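Long-range contacts in nicotinate phosphoribosyltransferase (Saccharomyces cerevisiae, PDB 1VLP), which catalyses the ATP-dependent synthesis of nicotinate ribonucleotide from nicotinate and phosphoribosyl diphosphate, the first step of NAD biosynthesis from nicotinic acid: residues Y48-S53 and L386-K391; L55-E60 and E153-F158. All blocks are in the same frame, centred on the assembly; numbering follows the deposited sequence.

Contact 1: residues Y48-S53 and L386-K391; sequences YTNRSS and LNIVIK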
loop_
_atom_site.group_PDB
_atom_site.type_symbol
_atom_site.label_atom_id
_atom_site.label_comp_id
_atom_site.label_asym_id
_atom_site.label_seq_id
_atom_site.Cartn_x
_atom_site.Cartn_y
_atom_site.Cartn_z
ATOM N N TYR A 48 -9.875 11.053 2.557
ATOM C CA TYR A 48 -10.302 10.385 1.305
ATOM C C TYR A 48 -10.342 11.375 0.165
ATOM O O TYR A 48 -10.835 12.466 0.292
ATOM C CB TYR A 48 -11.694 9.789 1.512
ATOM C CG TYR A 48 -12.477 9.364 0.286
ATOM C CD1 TYR A 48 -12.284 8.095 -0.280
ATOM C CD2 TYR A 48 -13.403 10.232 -0.298
ATOM C CE1 TYR A 48 -13.008 7.699 -1.369
ATOM C CE2 TYR A 48 -14.156 9.837 -1.439
ATOM C CZ TYR A 48 -13.980 8.540 -1.919
ATOM O OH TYR A 48 -14.740 8.136 -2.979
ATOM N N THR A 49 -9.846 10.955 -0.984
ATOM C CA THR A 49 -10.005 11.727 -2.191
ATOM C C THR A 49 -10.355 10.778 -3.325
ATOM O O THR A 49 -9.779 9.692 -3.449
ATOM C CB THR A 49 -8.711 12.504 -2.561
ATOM O OG1 THR A 49 -8.335 13.337 -1.468
ATOM C CG2 THR A 49 -8.977 13.382 -3.788
ATOM N N ASN A 50 -11.379 11.160 -4.057
ATOM C CA ASN A 50 -11.774 10.459 -5.265
ATOM C C ASN A 50 -11.222 11.205 -6.467
ATOM O O ASN A 50 -11.746 12.260 -6.851
ATOM C CB ASN A 50 -13.296 10.346 -5.359
ATOM C CG ASN A 50 -13.752 9.579 -6.613
ATOM O OD1 ASN A 50 -12.925 9.099 -7.384
ATOM N ND2 ASN A 50 -15.098 9.517 -6.850
ATOM N N ARG A 51 -10.115 10.712 -7.005
ATOM C CA ARG A 51 -9.487 11.363 -8.183
ATOM C C ARG A 51 -10.318 11.147 -9.462
ATOM O O ARG A 51 -10.244 11.966 -10.388
ATOM C CB ARG A 51 -8.069 10.844 -8.395
ATOM C CG ARG A 51 -7.169 11.130 -7.182
ATOM C CD ARG A 51 -5.907 10.295 -7.189
ATOM N NE ARG A 51 -4.987 10.824 -6.190
ATOM C CZ ARG A 51 -3.806 10.305 -5.908
ATOM N NH1 ARG A 51 -3.402 9.211 -6.539
ATOM N NH2 ARG A 51 -3.054 10.868 -4.959
ATOM N N SER A 52 -11.114 10.088 -9.481
ATOM C CA SER A 52 -12.066 9.841 -10.558
ATOM C C SER A 52 -13.412 10.548 -10.258
ATOM O O SER A 52 -14.407 9.915 -10.020
ATOM C CB SER A 52 -12.431 8.347 -10.626
ATOM O OG SER A 52 -11.366 7.422 -10.644
ATOM N N SER A 53 -13.431 11.872 -10.259
ATOM C CA SER A 53 -14.576 12.614 -9.677
ATOM C C SER A 53 -15.845 12.576 -10.517
ATOM O O SER A 53 -16.922 12.981 -10.070
ATOM C CB SER A 53 -14.208 14.064 -9.350
ATOM O OG SER A 53 -13.708 14.725 -10.481
ATOM N N LEU A 386 -12.290 2.600 -9.734
ATOM C CA LEU A 386 -12.419 3.823 -8.967
ATOM C C LEU A 386 -11.029 4.203 -8.493
ATOM O O LEU A 386 -10.382 3.385 -7.833
ATOM C CB LEU A 386 -13.348 3.524 -7.781
ATOM C CG LEU A 386 -13.881 4.648 -6.948
ATOM C CD1 LEU A 386 -14.736 5.594 -7.808
ATOM C CD2 LEU A 386 -14.699 4.045 -5.793
ATOM N N ASN A 387 -10.574 5.413 -8.842
ATOM C CA ASN A 387 -9.242 5.939 -8.474
ATOM C C ASN A 387 -9.376 6.745 -7.179
ATOM O O ASN A 387 -9.460 7.999 -7.222
ATOM C CB ASN A 387 -8.711 6.828 -9.584
ATOM C CG ASN A 387 -7.266 7.372 -9.337
ATOM O OD1 ASN A 387 -6.639 7.134 -8.294
ATOM N ND2 ASN A 387 -6.759 8.131 -10.309
ATOM N N ILE A 388 -9.387 6.019 -6.072
ATOM C CA ILE A 388 -9.528 6.619 -4.736
ATOM C C ILE A 388 -8.276 6.375 -3.884
ATOM O O ILE A 388 -7.572 5.358 -4.004
ATOM C CB ILE A 388 -10.771 6.097 -3.991
ATOM C CG1 ILE A 388 -10.814 4.545 -4.042
ATOM C CG2 ILE A 388 -12.033 6.727 -4.636
ATOM C CD1 ILE A 388 -11.849 3.872 -3.193
ATOM N N VAL A 389 -8.046 7.326 -2.984
ATOM C CA VAL A 389 -6.947 7.242 -2.012
ATOM C C VAL A 389 -7.404 7.744 -0.663
ATOM O O VAL A 389 -8.410 8.432 -0.595
ATOM C CB VAL A 389 -5.737 8.053 -2.444
ATOM C CG1 VAL A 389 -5.217 7.540 -3.782
ATOM C CG2 VAL A 389 -6.030 9.515 -2.503
ATOM N N ILE A 390 -6.717 7.313 0.383
ATOM C CA ILE A 390 -6.921 7.836 1.743
ATOM C C ILE A 390 -5.500 8.155 2.197
ATOM O O ILE A 390 -4.679 7.276 2.355
ATOM C CB ILE A 390 -7.659 6.852 2.683
ATOM C CG1 ILE A 390 -9.110 6.774 2.306
ATOM C CG2 ILE A 390 -7.527 7.278 4.148
ATOM C CD1 ILE A 390 -9.876 5.686 3.027
ATOM N N LYS A 391 -5.205 9.451 2.261
ATOM C CA LYS A 391 -3.858 9.996 2.411
ATOM C C LYS A 391 -3.663 10.703 3.758
ATOM O O LYS A 391 -4.588 11.330 4.241
ATOM C CB LYS A 391 -3.641 11.058 1.335
ATOM C CG LYS A 391 -4.588 12.303 1.431
ATOM C CD LYS A 391 -4.680 13.131 0.118
ATOM C CE LYS A 391 -5.458 14.440 0.317
ATOM N NZ LYS A 391 -5.029 15.420 -0.741
#
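T49 and V389 form an antiparallel hydrogen-bonded pair, T49 N to V389 O at 2.9 Å and V389 N to T49 O at 3.0 Å. Y48–I390 and N50–I388 flank it as non-hydrogen-bonded pairs. On the sheet face that carries Y48, N50 and I388, I388 CG2 lies 3.5 Å from Y48 CE1 and N50 OD1 is 3.7 Å from I388 CG2; Y48 OH is buried without a polar partner in the model. On the other face V389 CG1 sits over the centre of the R51 guanidinium, 3.7 Å above its plane. Past the strand end R51 N donates to N387 O over 2.8 Å. N387 CG lies anti to the backbone N (chi1 -177°), which carries the amide to R51; its OD1 is 3.4 Å from R51 CD, at the guanidinium edge near its plane, with amide and guanidinium planes perpendicular. An alanine at N387 would probably leave the extended R51 chain without its flanking amide and freer to swing off V389. Further out, R193 bonds I388 O, and I151 and L148 pack against I388. Strands 43-50 and 388-395 are neighbours in a five-stranded antiparallel sheet, with helix 144-159 against its Y48, I388 and I390 face.

Contact 2: residues L55-E60 and E153-F158; sequences LTFNKE and EAYFKF
Y155 reaches from helix 144-159 into the loop at 55-58 and touches it along its whole length. Its CB rests 3.9 Å from F57 CE2. CG is anti to the backbone N (chi1 -176°), which directs the ring to the loop; its edge then faces the F57 ring, CD1 lying above that face near the rim, in an edge-to-face pair with planes at 74° and centroids 5.5 Å apart. Next along the edge, CE1 meets T56 O at 3.2 Å, close to the ring plane. At the tip, CZ and OH meet L55, which crosses at about a right angle and whose CD2 is 3.5 Å from Y155 OH. The hydroxyl also shares a water with the backbone: water 1 lies in the plane of the ring, 2.8 Å from Y155 OH, and accepts from T56 N. The loop then turns into helix 59-71, for which N58 is the N-cap residue, its OD1 taking the N-H of A61. The same amide also serves the end of the other helix: N58 ND2 donates to F158 O over 3.1 Å, nearly straight at 163°; the acceptor lies in the amide plane, while the donor sits above the carbonyl plane. One side chain thus joins the start of helix 59-71 to the last turn of helix 144-159. Beyond it, E60 crosses F158 at about a right angle, its CD 3.3 Å from F158 CD1. From helix 59-71, the W64 ring meets that of F158, and A61 touches its side chain.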
loop_
_atom_site.group_PDB
_atom_site.type_symbol
_atom_site.label_atom_id
_atom_site.label_comp_id
_atom_site.label_asym_id
_atom_site.label_seq_id
_atom_site.Cartn_x
_atom_site.Cartn_y
_atom_site.Cartn_z
ATOM N N LEU A 55 -17.005 9.706 -11.286
ATOM C CA LEU A 55 -17.600 8.493 -10.766
ATOM C C LEU A 55 -18.227 8.823 -9.407
ATOM O O LEU A 55 -17.557 9.318 -8.507
ATOM C CB LEU A 55 -16.569 7.399 -10.602
ATOM C CG LEU A 55 -15.829 6.912 -11.880
ATOM C CD1 LEU A 55 -15.057 5.619 -11.646
ATOM C CD2 LEU A 55 -16.761 6.791 -13.095
ATOM N N THR A 56 -19.513 8.529 -9.263
ATOM C CA THR A 56 -20.301 8.998 -8.144
ATOM C C THR A 56 -21.046 7.861 -7.447
ATOM O O THR A 56 -21.156 6.773 -7.981
ATOM C CB THR A 56 -21.348 10.044 -8.595
ATOM O OG1 THR A 56 -22.408 9.451 -9.386
ATOM C CG2 THR A 56 -20.672 11.153 -9.357
ATOM N N PHE A 57 -21.578 8.182 -6.276
ATOM C CA PHE A 57 -22.265 7.208 -5.444
ATOM C C PHE A 57 -23.767 7.446 -5.336
ATOM O O PHE A 57 -24.269 8.549 -5.568
ATOM C CB PHE A 57 -21.627 7.215 -4.043
ATOM C CG PHE A 57 -20.261 6.571 -4.031
ATOM C CD1 PHE A 57 -19.127 7.291 -4.408
ATOM C CD2 PHE A 57 -20.133 5.209 -3.739
ATOM C CE1 PHE A 57 -17.874 6.649 -4.449
ATOM C CE2 PHE A 57 -18.931 4.605 -3.767
ATOM C CZ PHE A 57 -17.767 5.341 -4.122
ATOM N N ASN A 58 -24.454 6.395 -4.929
ATOM C CA ASN A 58 -25.885 6.462 -4.666
ATOM C C ASN A 58 -26.187 6.189 -3.211
ATOM O O ASN A 58 -25.289 5.797 -2.428
ATOM C CB ASN A 58 -26.674 5.549 -5.618
ATOM C CG ASN A 58 -26.249 4.105 -5.598
ATOM O OD1 ASN A 58 -25.768 3.556 -4.607
ATOM N ND2 ASN A 58 -26.421 3.457 -6.756
ATOM N N LYS A 59 -27.466 6.354 -2.843
ATOM C CA LYS A 59 -27.860 6.175 -1.458
ATOM C C LYS A 59 -27.667 4.749 -1.004
ATOM O O LYS A 59 -27.249 4.510 0.130
ATOM C CB LYS A 59 -29.320 6.616 -1.245
ATOM C CG LYS A 59 -29.465 8.130 -1.146
ATOM N N GLU A 60 -27.938 3.799 -1.878
ATOM C CA GLU A 60 -27.743 2.382 -1.512
ATOM C C GLU A 60 -26.300 2.098 -1.082
ATOM O O GLU A 60 -26.056 1.516 -0.014
ATOM C CB GLU A 60 -28.064 1.469 -2.685
ATOM C CG GLU A 60 -28.366 0.024 -2.251
ATOM C CD GLU A 60 -28.884 -0.863 -3.400
ATOM O OE1 GLU A 60 -28.951 -0.403 -4.578
ATOM O OE2 GLU A 60 -29.230 -2.032 -3.102
ATOM N N GLU A 153 -15.487 -1.929 -3.328
ATOM C CA GLU A 153 -16.505 -2.987 -3.372
ATOM C C GLU A 153 -17.942 -2.434 -3.465
ATOM O O GLU A 153 -18.717 -2.899 -4.268
ATOM C CB GLU A 153 -16.310 -3.963 -2.215
ATOM C CG GLU A 153 -17.349 -5.066 -2.230
ATOM C CD GLU A 153 -16.867 -6.419 -1.724
ATOM O OE1 GLU A 153 -15.670 -6.621 -1.416
ATOM O OE2 GLU A 153 -17.731 -7.309 -1.649
ATOM N N ALA A 154 -18.255 -1.412 -2.670
ATOM C CA ALA A 154 -19.554 -0.696 -2.679
ATOM C C ALA A 154 -19.889 -0.169 -4.083
ATOM O O ALA A 154 -20.978 -0.384 -4.594
ATOM C CB ALA A 154 -19.543 0.437 -1.674
ATOM N N TYR A 155 -18.905 0.493 -4.692
ATOM C CA TYR A 155 -19.092 1.139 -5.985
ATOM C C TYR A 155 -19.485 0.067 -7.023
ATOM O O TYR A 155 -20.463 0.239 -7.774
ATOM C CB TYR A 155 -17.821 1.928 -6.422
ATOM C CG TYR A 155 -18.042 2.663 -7.704
ATOM C CD1 TYR A 155 -18.710 3.932 -7.712
ATOM C CD2 TYR A 155 -17.694 2.095 -8.921
ATOM C CE1 TYR A 155 -18.984 4.604 -8.894
ATOM C CE2 TYR A 155 -17.996 2.754 -10.126
ATOM C CZ TYR A 155 -18.645 4.013 -10.092
ATOM O OH TYR A 155 -18.933 4.663 -11.303
ATOM N N PHE A 156 -18.762 -1.067 -7.045
ATOM C CA PHE A 156 -19.019 -2.121 -8.036
ATOM C C PHE A 156 -20.161 -3.059 -7.715
ATOM O O PHE A 156 -20.574 -3.807 -8.556
ATOM C CB PHE A 156 -17.736 -2.845 -8.401
ATOM C CG PHE A 156 -16.809 -1.950 -9.161
ATOM C CD1 PHE A 156 -17.115 -1.592 -10.485
ATOM C CD2 PHE A 156 -15.713 -1.367 -8.554
ATOM C CE1 PHE A 156 -16.291 -0.714 -11.210
ATOM C CE2 PHE A 156 -14.886 -0.514 -9.269
ATOM C CZ PHE A 156 -15.181 -0.191 -10.584
ATOM N N LYS A 157 -20.632 -2.984 -6.487
ATOM C CA LYS A 157 -21.822 -3.718 -6.047
ATOM C C LYS A 157 -23.117 -2.973 -6.334
ATOM O O LYS A 157 -24.131 -3.587 -6.707
ATOM C CB LYS A 157 -21.684 -3.989 -4.530
ATOM C CG LYS A 157 -22.525 -5.084 -3.959
ATOM C CD LYS A 157 -22.197 -5.268 -2.423
ATOM C CE LYS A 157 -22.962 -6.442 -1.829
ATOM N NZ LYS A 157 -22.522 -7.760 -2.401
ATOM N N PHE A 158 -23.116 -1.663 -6.068
ATOM C CA PHE A 158 -24.330 -0.831 -6.093
ATOM C C PHE A 158 -24.398 0.190 -7.223
ATOM O O PHE A 158 -25.508 0.589 -7.617
ATOM C CB PHE A 158 -24.497 -0.120 -4.745
ATOM C CG PHE A 158 -24.644 -1.071 -3.617
ATOM C CD1 PHE A 158 -25.781 -1.897 -3.538
ATOM C CD2 PHE A 158 -23.623 -1.239 -2.696
ATOM C CE1 PHE A 158 -25.910 -2.851 -2.528
ATOM C CE2 PHE A 158 -23.742 -2.177 -1.662
ATOM C CZ PHE A 158 -24.882 -2.982 -1.574
HETATM O O HOH W 1 -20.676 6.889 -11.433
#

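The centres of the two contacts lie 14 Å apart, on the same side of the chain's centre. Along the chain, segments 48-53 and 55-60 are separated by a single residue; 153-158 follows and 386-391 comes last, nesting contact 2 inside the loop closed by contact 1. They touch directly: L386 packs on L55 and F57, Y48 meets F57, and N50 ND2 makes a weak hydrogen bond to L55 O. Helix 144-159 spans both, its L148 and I151 packing on I388, I151 also on Y48, and its end forming contact 2. The antiparallel sheet thus sets strand 388-395, late in the chain, beside early 43-50, with N387 about 8 Å, side chain to side chain, from T367, inferred to bind phosphoribosyl diphosphate.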